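Local coordinates for protein kirola (Actinidia deliciosa, PDB 4IGV) that is a kiwifruit allergen of the ripening-related (MLP) family, whose Bet v 1-like fold probably binds small hydrophobic ligands in an internal cavity, at residues A[11-16]-A[112-117]; A[52-57]-A[71-76]; A[60-65]-A[131-136]; A[93-98]-A[125-130]. One frame throughout, in Å; residues are numbered along the deposited sequence. Where two conformers were deposited one is given.

Contact 1: A[11-16]-A[112-117]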
loop_
_atom_site.group_PDB
_atom_site.type_symbol
_atom_site.label_atom_id
_atom_site.label_comp_id
_atom_site.label_asym_id
_atom_site.label_seq_id
_atom_site.Cartn_x
_atom_site.Cartn_y
_atom_site.Cartn_z
ATOM N N VAL A 11 8.819 -7.205 6.110
ATOM C CA VAL A 11 8.539 -7.698 7.414
ATOM C C VAL A 11 7.917 -9.069 7.401
ATOM O O VAL A 11 7.082 -9.406 6.535
ATOM C CB VAL A 11 7.672 -6.758 8.218
ATOM C CG1 VAL A 11 8.449 -5.504 8.600
ATOM C CG2 VAL A 11 6.432 -6.474 7.433
ATOM N N GLU A 12 8.319 -9.900 8.359
ATOM C CA GLU A 12 7.724 -11.198 8.540
ATOM C C GLU A 12 6.412 -11.043 9.262
ATOM O O GLU A 12 6.303 -10.296 10.250
ATOM C CB GLU A 12 8.599 -12.156 9.338
ATOM C CG GLU A 12 7.880 -13.462 9.772
ATOM C CD GLU A 12 7.998 -14.609 8.771
ATOM O OE1 GLU A 12 8.860 -14.529 7.877
ATOM O OE2 GLU A 12 7.218 -15.580 8.865
ATOM N N ILE A 13 5.444 -11.807 8.788
ATOM C CA ILE A 13 4.103 -11.750 9.344
ATOM C C ILE A 13 3.725 -13.015 10.010
ATOM O O ILE A 13 4.261 -14.086 9.721
ATOM C CB ILE A 13 3.056 -11.307 8.291
ATOM C CG1 ILE A 13 3.032 -12.215 7.087
ATOM C CG2 ILE A 13 3.366 -9.901 7.822
ATOM C CD1 ILE A 13 1.837 -11.940 6.205
ATOM N N LEU A 14 2.803 -12.865 10.952
ATOM C CA LEU A 14 2.323 -13.986 11.722
ATOM C C LEU A 14 1.084 -14.594 11.096
ATOM O O LEU A 14 0.739 -15.730 11.416
ATOM C CB LEU A 14 2.086 -13.578 13.175
ATOM C CG LEU A 14 2.973 -14.330 14.179
ATOM C CD1 LEU A 14 3.104 -13.554 15.470
ATOM C CD2 LEU A 14 2.439 -15.756 14.456
ATOM N N SER A 15 0.452 -13.869 10.180
ATOM C CA SER A 15 -0.740 -14.326 9.574
ATOM C C SER A 15 -0.437 -14.984 8.202
ATOM O O SER A 15 0.675 -15.067 7.801
ATOM C CB SER A 15 -1.689 -13.158 9.455
ATOM O OG SER A 15 -1.158 -12.153 8.615
ATOM N N ASP A 16 -1.440 -15.525 7.549
ATOM C CA ASP A 16 -1.228 -16.228 6.295
ATOM C C ASP A 16 -1.015 -15.224 5.183
ATOM O O ASP A 16 -1.823 -14.362 4.951
ATOM C CB ASP A 16 -2.482 -17.049 6.010
ATOM C CG ASP A 16 -2.327 -18.087 4.862
ATOM O OD1 ASP A 16 -1.420 -18.010 3.994
ATOM O OD2 ASP A 16 -3.162 -19.029 4.858
ATOM N N ASN A 112 6.107 -16.402 6.104
ATOM C CA ASN A 112 5.299 -15.492 5.349
ATOM C C ASN A 112 5.937 -14.124 5.580
ATOM O O ASN A 112 6.281 -13.774 6.728
ATOM C CB ASN A 112 3.852 -15.450 5.894
ATOM C CG ASN A 112 3.121 -16.774 5.792
ATOM O OD1 ASN A 112 2.530 -17.067 4.753
ATOM N ND2 ASN A 112 3.204 -17.601 6.836
ATOM N N SER A 113 6.106 -13.363 4.513
ATOM C CA SER A 113 6.538 -11.995 4.660
ATOM C C SER A 113 5.891 -11.092 3.643
ATOM O O SER A 113 5.386 -11.549 2.604
ATOM C CB SER A 113 8.031 -11.880 4.573
ATOM O OG SER A 113 8.442 -12.235 3.273
ATOM N N VAL A 114 5.909 -9.802 3.929
ATOM C CA VAL A 114 5.387 -8.754 3.048
ATOM C C VAL A 114 6.488 -7.757 2.785
ATOM O O VAL A 114 7.124 -7.269 3.755
ATOM C CB VAL A 114 4.157 -8.081 3.722
ATOM C CG1 VAL A 114 3.592 -6.971 2.797
ATOM C CG2 VAL A 114 3.084 -9.114 4.087
ATOM N N THR A 115 6.756 -7.487 1.519
ATOM C CA THR A 115 7.726 -6.503 1.172
ATOM C C THR A 115 7.028 -5.315 0.547
ATOM O O THR A 115 6.265 -5.462 -0.422
ATOM C CB THR A 115 8.733 -7.081 0.171
ATOM O OG1 THR A 115 9.423 -8.152 0.813
ATOM C CG2 THR A 115 9.805 -6.009 -0.181
ATOM N N TRP A 116 7.320 -4.146 1.093
ATOM C CA TRP A 116 6.798 -2.865 0.588
ATOM C C TRP A 116 7.948 -2.151 -0.141
ATOM O O TRP A 116 9.045 -1.994 0.436
ATOM C CB TRP A 116 6.352 -2.011 1.792
ATOM C CG TRP A 116 5.127 -2.508 2.453
ATOM C CD1 TRP A 116 5.074 -3.333 3.515
ATOM C CD2 TRP A 116 3.775 -2.123 2.170
ATOM N NE1 TRP A 116 3.757 -3.583 3.862
ATOM C CE2 TRP A 116 2.956 -2.791 3.084
ATOM C CE3 TRP A 116 3.205 -1.219 1.303
ATOM C CZ2 TRP A 116 1.578 -2.648 3.090
ATOM C CZ3 TRP A 116 1.838 -1.074 1.290
ATOM C CH2 TRP A 116 1.034 -1.747 2.223
ATOM N N THR A 117 7.723 -1.762 -1.380
ATOM C CA THR A 117 8.684 -1.035 -2.147
ATOM C C THR A 117 8.062 0.246 -2.648
ATOM O O THR A 117 6.993 0.207 -3.269
ATOM C CB THR A 117 9.236 -1.881 -3.325
ATOM O OG1 THR A 117 9.814 -3.074 -2.876
ATOM C CG2 THR A 117 10.291 -1.088 -4.141
#
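Ile13 lays its CG1 against CB of Asn112 at 3.5 Å, the two side chains crossing at about a right angle. CG1 occupies the crowded position between the backbone N and the carbonyl carbon (chi1 58°), and from there the chain runs on to CD1, which rests 3.7 Å from CG2 of Val114. Phe20 of helix 17-25 packs on both Ile13 and Val114, so this small apolar patch closes under the helix. The backbones are paired antiparallel. Val11 and Val114 form a hydrogen-bonded pair, N of each bound in the carbonyl plane to O of the other, both bonds 2.9 Å and nearly straight. Glu12 and Ser113 follow as the non-hydrogen-bonded pair, their side chains on the face opposite that of the two valines. One step on, Ile13 N still reaches Asn112 O at 3.0 Å, but from well above the carbonyl plane. Glu12, bent at chi2 (90°), folds its carboxylate back over the end of the neighbouring strand. There OE2 takes the N-H of Asn112 at 3.1 Å, along an almost straight line that meets the carboxylate from above its plane. In this one of its two conformers Glu12 also presses OE1 to 2.9 Å from Asn112 O, an approach of two acceptors that would probably be repulsive unless the carboxylate is protonated. Beyond Ser15, Asn112 OD1 accepts from Gly17 N, and Asp16 OD1 caps Ile18 N. A sheet-edge strand thus passes through a short loop into an N-capped helix, the strand-to-helix passage of the Bet v 1 fold.

Contact 2: A[52-57]-A[71-76]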
loop_
_atom_site.group_PDB
_atom_site.type_symbol
_atom_site.label_atom_id
_atom_site.label_comp_id
_atom_site.label_asym_id
_atom_site.label_seq_id
_atom_site.Cartn_x
_atom_site.Cartn_y
_atom_site.Cartn_z
ATOM N N VAL A 52 -5.797 -5.248 -13.116
ATOM C CA VAL A 52 -4.940 -4.204 -13.616
ATOM C C VAL A 52 -5.784 -3.136 -14.271
ATOM O O VAL A 52 -6.766 -3.417 -15.029
ATOM C CB VAL A 52 -3.900 -4.761 -14.568
ATOM C CG1 VAL A 52 -3.182 -3.617 -15.318
ATOM C CG2 VAL A 52 -2.899 -5.681 -13.825
ATOM N N GLY A 53 -5.481 -1.894 -13.972
ATOM C CA GLY A 53 -6.210 -0.763 -14.428
ATOM C C GLY A 53 -7.331 -0.284 -13.597
ATOM O O GLY A 53 -7.912 0.791 -13.866
ATOM N N SER A 54 -7.657 -1.000 -12.532
ATOM C CA SER A 54 -8.669 -0.542 -11.613
ATOM C C SER A 54 -8.190 0.740 -10.936
ATOM O O SER A 54 -6.951 0.973 -10.732
ATOM C CB SER A 54 -9.047 -1.603 -10.577
ATOM O OG SER A 54 -7.944 -2.124 -9.843
ATOM N N VAL A 55 -9.132 1.597 -10.576
ATOM C CA VAL A 55 -8.828 2.892 -10.008
ATOM C C VAL A 55 -9.489 2.971 -8.644
ATOM O O VAL A 55 -10.696 2.712 -8.536
ATOM C CB VAL A 55 -9.339 4.031 -10.924
ATOM C CG1 VAL A 55 -9.088 5.440 -10.294
ATOM C CG2 VAL A 55 -8.766 3.932 -12.355
ATOM N N ILE A 56 -8.708 3.308 -7.636
ATOM C CA ILE A 56 -9.119 3.214 -6.255
ATOM C C ILE A 56 -8.833 4.548 -5.554
ATOM O O ILE A 56 -7.742 5.146 -5.683
ATOM C CB ILE A 56 -8.446 2.046 -5.519
ATOM C CG1 ILE A 56 -8.726 0.742 -6.225
ATOM C CG2 ILE A 56 -8.920 1.987 -4.050
ATOM C CD1 ILE A 56 -7.927 -0.429 -5.625
ATOM N N PHE A 57 -9.815 4.999 -4.765
ATOM C CA PHE A 57 -9.670 6.230 -3.964
ATOM C C PHE A 57 -9.468 5.846 -2.492
ATOM O O PHE A 57 -10.192 5.018 -1.985
ATOM C CB PHE A 57 -10.929 7.077 -4.124
ATOM C CG PHE A 57 -10.904 8.397 -3.378
ATOM C CD1 PHE A 57 -10.161 9.470 -3.878
ATOM C CD2 PHE A 57 -11.663 8.570 -2.250
ATOM C CE1 PHE A 57 -10.174 10.681 -3.214
ATOM C CE2 PHE A 57 -11.672 9.808 -1.592
ATOM C CZ PHE A 57 -10.918 10.849 -2.125
ATOM N N ASP A 71 -5.390 6.126 -6.872
ATOM C CA ASP A 71 -4.371 5.234 -7.418
ATOM C C ASP A 71 -4.914 4.393 -8.544
ATOM O O ASP A 71 -6.126 4.091 -8.560
ATOM C CB ASP A 71 -3.875 4.202 -6.402
ATOM C CG ASP A 71 -3.161 4.763 -5.215
ATOM O OD1 ASP A 71 -3.158 5.981 -4.971
ATOM O OD2 ASP A 71 -2.606 3.907 -4.448
ATOM N N ILE A 72 -4.031 4.025 -9.482
ATOM C CA ILE A 72 -4.303 2.994 -10.476
ATOM C C ILE A 72 -3.517 1.745 -10.119
ATOM O O ILE A 72 -2.388 1.814 -9.644
ATOM C CB ILE A 72 -4.018 3.462 -11.963
ATOM C CG1 ILE A 72 -4.358 2.368 -12.982
ATOM C CG2 ILE A 72 -2.588 3.928 -12.157
ATOM C CD1 ILE A 72 -4.528 2.904 -14.421
ATOM N N VAL A 73 -4.129 0.586 -10.323
ATOM C CA VAL A 73 -3.396 -0.676 -10.184
ATOM C C VAL A 73 -2.652 -0.863 -11.504
ATOM O O VAL A 73 -3.256 -1.150 -12.551
ATOM C CB VAL A 73 -4.299 -1.826 -9.900
ATOM C CG1 VAL A 73 -3.455 -3.139 -9.900
ATOM C CG2 VAL A 73 -4.989 -1.665 -8.527
ATOM N N GLU A 74 -1.349 -0.631 -11.504
ATOM C CA GLU A 74 -0.517 -0.647 -12.705
ATOM C C GLU A 74 -0.110 -2.059 -13.079
ATOM O O GLU A 74 0.209 -2.281 -14.246
ATOM C CB GLU A 74 0.732 0.221 -12.415
ATOM C CG GLU A 74 1.981 0.139 -13.147
ATOM C CD GLU A 74 2.899 1.333 -12.735
ATOM O OE1 GLU A 74 2.433 2.494 -12.743
ATOM O OE2 GLU A 74 4.076 1.099 -12.544
ATOM N N ALA A 75 0.037 -2.947 -12.115
ATOM C CA ALA A 75 0.543 -4.290 -12.357
ATOM C C ALA A 75 0.082 -5.244 -11.313
ATOM O O ALA A 75 -0.074 -4.873 -10.143
ATOM C CB ALA A 75 2.097 -4.253 -12.405
ATOM N N ILE A 76 -0.082 -6.475 -11.731
ATOM C CA ILE A 76 -0.371 -7.620 -10.876
ATOM C C ILE A 76 0.452 -8.788 -11.314
ATOM O O ILE A 76 0.523 -9.027 -12.532
ATOM C CB ILE A 76 -1.846 -8.012 -10.897
ATOM C CG1 ILE A 76 -2.658 -6.918 -10.247
ATOM C CG2 ILE A 76 -2.116 -9.393 -10.235
ATOM C CD1 ILE A 76 -4.137 -7.141 -10.230
#
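Val52 enters beside the far end of 71-76: its CG2 lies 3.8 Å from CG1 of Ile76, the two side chains sliding past each other in opposite directions, while CG1 leans over the carbonyls of Val73 and Glu74. Gly53 then gives its N-H to Val73 O, a short bond of 2.7 Å in the carbonyl plane, at positive phi (90°), where a side chain would jam against the preceding carbonyl; Ile72 CG1 lies against its CA. Ser54 returns the bond, its O taking Val73 N nearly along the C=O axis at 2.9 Å. Its OG, turned into the crowded position and bonded to Thr51 O, touches CG2 of Val73 at 3.3 Å. Regular strand geometry begins at Val55, the non-hydrogen-bonded partner of Ile72; Val55 CA approaches Asp71 O in a CA-H...O contact. Ile56 and Asp71 make the hydrogen-bonded pair, 2.9 Å from Ile56 N to Asp71 O and 2.8 Å from Asp71 N to Ile56 O. These segments belong to the hairpin of strands 55-62 and 65-77, flanked in the antiparallel sheet by strand 39-46 beside the first and strand 82-88 beside the second, with Ile76 reaching Tyr21 and Arg25 of helix 17-25.

Contact 3: A[60-65]-A[131-136]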
loop_
_atom_site.group_PDB
_atom_site.type_symbol
_atom_site.label_atom_id
_atom_site.label_comp_id
_atom_site.label_asym_id
_atom_site.label_seq_id
_atom_site.Cartn_x
_atom_site.Cartn_y
_atom_site.Cartn_z
ATOM N N TYR A 60 -7.343 8.475 4.133
ATOM C CA TYR A 60 -6.453 8.017 5.157
ATOM C C TYR A 60 -5.974 9.127 6.051
ATOM O O TYR A 60 -6.218 10.306 5.768
ATOM C CB TYR A 60 -5.258 7.237 4.511
ATOM C CG TYR A 60 -4.249 8.024 3.689
ATOM C CD1 TYR A 60 -3.035 8.383 4.211
ATOM C CD2 TYR A 60 -4.517 8.406 2.381
ATOM C CE1 TYR A 60 -2.062 9.092 3.424
ATOM C CE2 TYR A 60 -3.584 9.117 1.609
ATOM C CZ TYR A 60 -2.361 9.434 2.122
ATOM O OH TYR A 60 -1.428 10.128 1.377
ATOM N N THR A 61 -5.345 8.757 7.149
ATOM C CA THR A 61 -4.867 9.713 8.113
ATOM C C THR A 61 -3.419 9.396 8.439
ATOM O O THR A 61 -3.086 8.253 8.775
ATOM C CB THR A 61 -5.739 9.659 9.375
ATOM O OG1 THR A 61 -7.092 10.020 9.052
ATOM C CG2 THR A 61 -5.220 10.612 10.457
ATOM N N ILE A 62 -2.577 10.423 8.351
ATOM C CA ILE A 62 -1.141 10.341 8.642
ATOM C C ILE A 62 -0.831 11.458 9.627
ATOM O O ILE A 62 -1.135 12.636 9.367
ATOM C CB ILE A 62 -0.279 10.630 7.350
ATOM C CG1 ILE A 62 -0.350 9.506 6.323
ATOM C CG2 ILE A 62 1.203 10.964 7.775
ATOM C CD1 ILE A 62 0.827 8.531 6.374
ATOM N N ASP A 63 -0.235 11.087 10.759
ATOM C CA ASP A 63 0.066 12.037 11.834
ATOM C C ASP A 63 -1.152 12.883 12.205
ATOM O O ASP A 63 -1.053 14.098 12.381
ATOM C CB ASP A 63 1.264 12.915 11.450
ATOM C CG ASP A 63 2.596 12.148 11.476
ATOM O OD1 ASP A 63 2.638 11.002 11.958
ATOM O OD2 ASP A 63 3.626 12.714 11.048
ATOM N N GLY A 64 -2.307 12.223 12.290
ATOM C CA GLY A 64 -3.582 12.869 12.639
ATOM C C GLY A 64 -4.208 13.766 11.587
ATOM O O GLY A 64 -5.212 14.435 11.870
ATOM N N LYS A 65 -3.599 13.851 10.409
ATOM C CA LYS A 65 -4.177 14.670 9.348
ATOM C C LYS A 65 -4.723 13.850 8.217
ATOM O O LYS A 65 -4.094 12.884 7.742
ATOM C CB LYS A 65 -3.214 15.685 8.826
ATOM C CG LYS A 65 -1.969 15.199 8.168
ATOM C CD LYS A 65 -0.752 16.031 8.656
ATOM C CE LYS A 65 0.494 15.660 7.846
ATOM N NZ LYS A 65 0.793 14.196 7.912
ATOM N N ASN A 131 9.627 8.367 4.681
ATOM C CA ASN A 131 9.705 7.464 5.829
ATOM C C ASN A 131 8.403 7.352 6.600
ATOM O O ASN A 131 8.039 6.275 7.034
ATOM C CB ASN A 131 10.858 7.876 6.771
ATOM C CG ASN A 131 12.209 7.614 6.128
ATOM O OD1 ASN A 131 12.590 6.453 5.926
ATOM N ND2 ASN A 131 12.899 8.655 5.766
ATOM N N THR A 132 7.692 8.456 6.741
ATOM C CA THR A 132 6.457 8.447 7.490
ATOM C C THR A 132 5.438 7.567 6.785
ATOM O O THR A 132 4.701 6.826 7.416
ATOM C CB THR A 132 5.894 9.886 7.692
ATOM O OG1 THR A 132 6.841 10.657 8.472
ATOM C CG2 THR A 132 4.579 9.854 8.414
ATOM N N LEU A 133 5.412 7.595 5.453
ATOM C CA LEU A 133 4.483 6.746 4.716
ATOM C C LEU A 133 4.858 5.256 4.842
ATOM O O LEU A 133 4.009 4.382 4.954
ATOM C CB LEU A 133 4.455 7.175 3.230
ATOM C CG LEU A 133 3.395 6.496 2.400
ATOM C CD1 LEU A 133 1.956 6.906 2.833
ATOM C CD2 LEU A 133 3.589 6.717 0.900
ATOM N N MET A 134 6.161 4.977 4.815
ATOM C CA MET A 134 6.583 3.587 5.031
ATOM C C MET A 134 6.190 3.086 6.413
ATOM O O MET A 134 5.682 1.973 6.537
ATOM C CB MET A 134 8.091 3.414 4.786
ATOM C CG MET A 134 8.541 1.985 4.943
ATOM S SD MET A 134 7.797 0.830 3.732
ATOM C CE MET A 134 8.782 1.206 2.305
ATOM N N ASN A 135 6.372 3.905 7.436
ATOM C CA ASN A 135 5.956 3.525 8.787
ATOM C C ASN A 135 4.476 3.239 8.816
ATOM O O ASN A 135 4.034 2.278 9.429
ATOM C CB ASN A 135 6.284 4.642 9.787
ATOM C CG ASN A 135 7.792 4.865 9.983
ATOM O OD1 ASN A 135 8.598 3.954 9.772
ATOM N ND2 ASN A 135 8.168 6.091 10.427
ATOM N N PHE A 136 3.698 4.043 8.103
ATOM C CA PHE A 136 2.250 3.877 8.000
ATOM C C PHE A 136 1.875 2.528 7.399
ATOM O O PHE A 136 1.003 1.819 7.855
ATOM C CB PHE A 136 1.712 5.121 7.270
ATOM C CG PHE A 136 0.287 5.082 6.771
ATOM C CD1 PHE A 136 -0.754 5.638 7.498
ATOM C CD2 PHE A 136 0.039 4.578 5.530
ATOM C CE1 PHE A 136 -2.047 5.649 6.953
ATOM C CE2 PHE A 136 -1.236 4.573 5.007
ATOM C CZ PHE A 136 -2.269 5.105 5.764
#
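Apolar contacts carry this meeting of strand and helix, and Ile62 is at their centre. Its CG1, anti to the carbonyl carbon (chi1 -71°), lies over one face of the Phe136 ring, and an unusual second torsion of -98° brings CD1 to 3.5 Å from both CG and CD1 of that ring; the two side chains cross at about a right angle. The same methyl approaches CD1 of Leu133 at 4.1 Å, and the other branch, CG2, rests against CG2 of Thr132 at 3.6 Å. Thr132, Leu133 and Phe136 line the side of the helix that faces Ile62.

The aromatic pair is oblique. Phe136 extends its ring toward the strand, CG anti to the backbone N, and CZ comes 3.7 Å from CD1 of Tyr60, with the ring planes 55° apart. This is the start of the long C-terminal helix of the Bet v 1 fold, which packs across the concave side of the curved sheet; here it meets the end of strand 55-62, its segment axis 10.0 Å from that of strand 60-62.

Polar atoms lie at the margin, and no hydrogen bond joins the segments. Thr61 O sits at the edge of the Phe136 ring, near its plane and 3.3 Å from CE1. Within 60-65, a type I' turn from Ile62 to Lys65 closes the hairpin. Ile62 O there accepts both Lys65 N and Lys65 NZ, the ammonium arriving from above the carbonyl plane. The Asp63 carboxylate points tip to tip at the Thr132 methyl.

Contact 4: A[93-98]-A[125-130]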
loop_
_atom_site.group_PDB
_atom_site.type_symbol
_atom_site.label_atom_id
_atom_site.label_comp_id
_atom_site.label_asym_id
_atom_site.label_seq_id
_atom_site.Cartn_x
_atom_site.Cartn_y
_atom_site.Cartn_z
ATOM N N MET A 93 1.021 14.061 -4.217
ATOM C CA MET A 93 1.390 14.684 -5.476
ATOM C C MET A 93 1.811 16.135 -5.295
ATOM O O MET A 93 2.293 16.760 -6.216
ATOM C CB MET A 93 0.226 14.605 -6.468
ATOM C CG MET A 93 -0.168 13.192 -6.866
ATOM S SD MET A 93 1.130 12.361 -7.814
ATOM C CE MET A 93 1.847 11.432 -6.481
ATOM N N GLU A 94 1.622 16.675 -4.103
ATOM C CA GLU A 94 2.109 18.016 -3.799
ATOM C C GLU A 94 3.603 17.997 -3.533
ATOM O O GLU A 94 4.230 19.066 -3.540
ATOM C CB GLU A 94 1.375 18.594 -2.588
ATOM C CG GLU A 94 -0.101 18.867 -2.849
ATOM C CD GLU A 94 -0.870 19.256 -1.581
ATOM O OE1 GLU A 94 -0.540 18.748 -0.483
ATOM O OE2 GLU A 94 -1.805 20.076 -1.683
ATOM N N LEU A 95 4.171 16.814 -3.265
ATOM C CA LEU A 95 5.585 16.640 -2.955
ATOM C C LEU A 95 6.373 15.804 -3.950
ATOM O O LEU A 95 7.584 16.029 -4.123
ATOM C CB LEU A 95 5.723 15.969 -1.567
ATOM C CG LEU A 95 5.126 16.680 -0.350
ATOM C CD1 LEU A 95 5.225 15.818 0.906
ATOM C CD2 LEU A 95 5.848 18.002 -0.165
ATOM N N TYR A 96 5.705 14.830 -4.580
ATOM C CA TYR A 96 6.306 13.884 -5.530
ATOM C C TYR A 96 5.678 14.024 -6.898
ATOM O O TYR A 96 4.457 14.111 -7.038
ATOM C CB TYR A 96 6.164 12.422 -5.000
ATOM C CG TYR A 96 6.753 12.253 -3.628
ATOM C CD1 TYR A 96 8.129 12.067 -3.438
ATOM C CD2 TYR A 96 5.957 12.335 -2.483
ATOM C CE1 TYR A 96 8.677 11.980 -2.164
ATOM C CE2 TYR A 96 6.495 12.230 -1.203
ATOM C CZ TYR A 96 7.859 12.048 -1.047
ATOM O OH TYR A 96 8.382 12.002 0.246
ATOM N N LYS A 97 6.538 14.048 -7.917
ATOM C CA LYS A 97 6.117 14.016 -9.299
ATOM C C LYS A 97 5.462 12.694 -9.637
ATOM O O LYS A 97 4.442 12.637 -10.308
ATOM C CB LYS A 97 7.327 14.221 -10.216
ATOM C CG LYS A 97 6.957 14.309 -11.683
ATOM C CD LYS A 97 8.132 14.740 -12.502
ATOM C CE LYS A 97 7.806 14.707 -13.996
ATOM N NZ LYS A 97 8.995 14.953 -14.856
ATOM N N THR A 98 6.084 11.628 -9.161
ATOM C CA THR A 98 5.614 10.280 -9.345
ATOM C C THR A 98 5.831 9.453 -8.091
ATOM O O THR A 98 6.754 9.694 -7.332
ATOM C CB THR A 98 6.311 9.548 -10.506
ATOM O OG1 THR A 98 7.684 9.334 -10.230
ATOM C CG2 THR A 98 6.233 10.340 -11.805
ATOM N N GLU A 125 14.640 18.954 -4.438
ATOM C CA GLU A 125 15.693 18.195 -3.742
ATOM C C GLU A 125 15.456 18.131 -2.231
ATOM O O GLU A 125 15.760 17.108 -1.582
ATOM C CB GLU A 125 17.108 18.726 -4.067
ATOM C CG GLU A 125 18.131 17.574 -4.307
ATOM C CD GLU A 125 18.368 17.236 -5.798
ATOM O OE1 GLU A 125 18.573 18.167 -6.611
ATOM O OE2 GLU A 125 18.391 16.034 -6.145
ATOM N N ASP A 126 14.835 19.165 -1.677
ATOM C CA ASP A 126 14.629 19.220 -0.228
ATOM C C ASP A 126 13.380 18.466 0.274
ATOM O O ASP A 126 13.119 18.429 1.478
ATOM C CB ASP A 126 14.639 20.660 0.272
ATOM C CG ASP A 126 13.449 21.463 -0.203
ATOM O OD1 ASP A 126 12.670 20.971 -1.037
ATOM O OD2 ASP A 126 13.338 22.626 0.265
ATOM N N VAL A 127 12.613 17.876 -0.638
ATOM C CA VAL A 127 11.482 17.054 -0.246
ATOM C C VAL A 127 12.024 15.864 0.537
ATOM O O VAL A 127 13.052 15.304 0.190
ATOM C CB VAL A 127 10.655 16.580 -1.459
ATOM C CG1 VAL A 127 9.715 15.396 -1.078
ATOM C CG2 VAL A 127 9.865 17.745 -2.051
ATOM N N GLU A 128 11.344 15.497 1.606
ATOM C CA GLU A 128 11.829 14.425 2.469
ATOM C C GLU A 128 11.666 13.069 1.794
ATOM O O GLU A 128 10.791 12.908 0.917
ATOM C CB GLU A 128 11.058 14.433 3.791
ATOM C CG GLU A 128 11.222 15.686 4.621
ATOM C CD GLU A 128 10.592 15.591 6.014
ATOM O OE1 GLU A 128 10.011 14.532 6.347
ATOM O OE2 GLU A 128 10.686 16.577 6.782
ATOM N N GLU A 129 12.497 12.096 2.160
ATOM C CA GLU A 129 12.211 10.703 1.807
ATOM C C GLU A 129 10.915 10.303 2.566
ATOM O O GLU A 129 10.642 10.795 3.665
ATOM C CB GLU A 129 13.328 9.719 2.162
ATOM C CG GLU A 129 14.738 9.948 1.649
ATOM C CD GLU A 129 14.853 10.785 0.403
ATOM O OE1 GLU A 129 14.259 10.413 -0.631
ATOM O OE2 GLU A 129 15.612 11.804 0.451
ATOM N N PRO A 130 10.110 9.411 1.980
ATOM C CA PRO A 130 8.779 9.069 2.517
ATOM C C PRO A 130 8.812 8.074 3.673
ATOM O O PRO A 130 8.061 7.059 3.706
ATOM C CB PRO A 130 8.051 8.528 1.290
ATOM C CG PRO A 130 9.127 7.970 0.443
ATOM C CD PRO A 130 10.322 8.854 0.635
#
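Tyr96 points its ring from the start of strand 96-107 toward the loop 125-130, with CG anti to the carbonyl carbon (chi1 -56°), its hydroxyl reaching the loop backbone and CE1 lying against Val127. The hydroxyl donates to Glu128 O at 2.7 Å; the carbonyl oxygen lies at the edge of the ring, near its plane, while the hydroxyl stands above the plane of the carbonyl. Val127 crosses the tyrosine obliquely. Its CG1, anti to the backbone N, approaches CE1 of Tyr96 at 3.7 Å, and CG2, the other branch, sits 3.5 Å from Leu95 O; both branches lie near that carbonyl oxygen. Past the hydroxyl lies Pro130, whose CB is 3.6 Å from Tyr96 OH, at the N-cap position. The tyrosine therefore binds the loop backbone between Val127 and Pro130, just before the chain enters helix 131-145. Phe99 meets the Tyr96 ring edge-to-face and Tyr120 adds a second aromatic neighbour. Pro130 also packs on Phe118 and Tyr120 of strand 112-122 and on Met7 of strand 4-12, placing the contact where the sheet hands over to the C-terminal helix.

All four contacts reach the same antiparallel sheet, and each is only partly buried. Contacts 1 and 2 are backbone ladders between neighbouring strands, on opposite sides of the chain's centre; contact 1 ties the edge strand 4-12, whereas contact 2 lies within a hairpin. Contact 3 shares strand 55-62 with contact 2 but is apolar and aromatic, without a hydrogen bond across it. Contact 4, the farthest out, its centre about 17 Å from the centre of the chain, leads directly into the helix of contact 3 and combines one side-chain-to-backbone hydrogen bond with apolar contacts of Val127 and Pro130. Met134 of that helix touches Trp116, joining contacts 1 and 3.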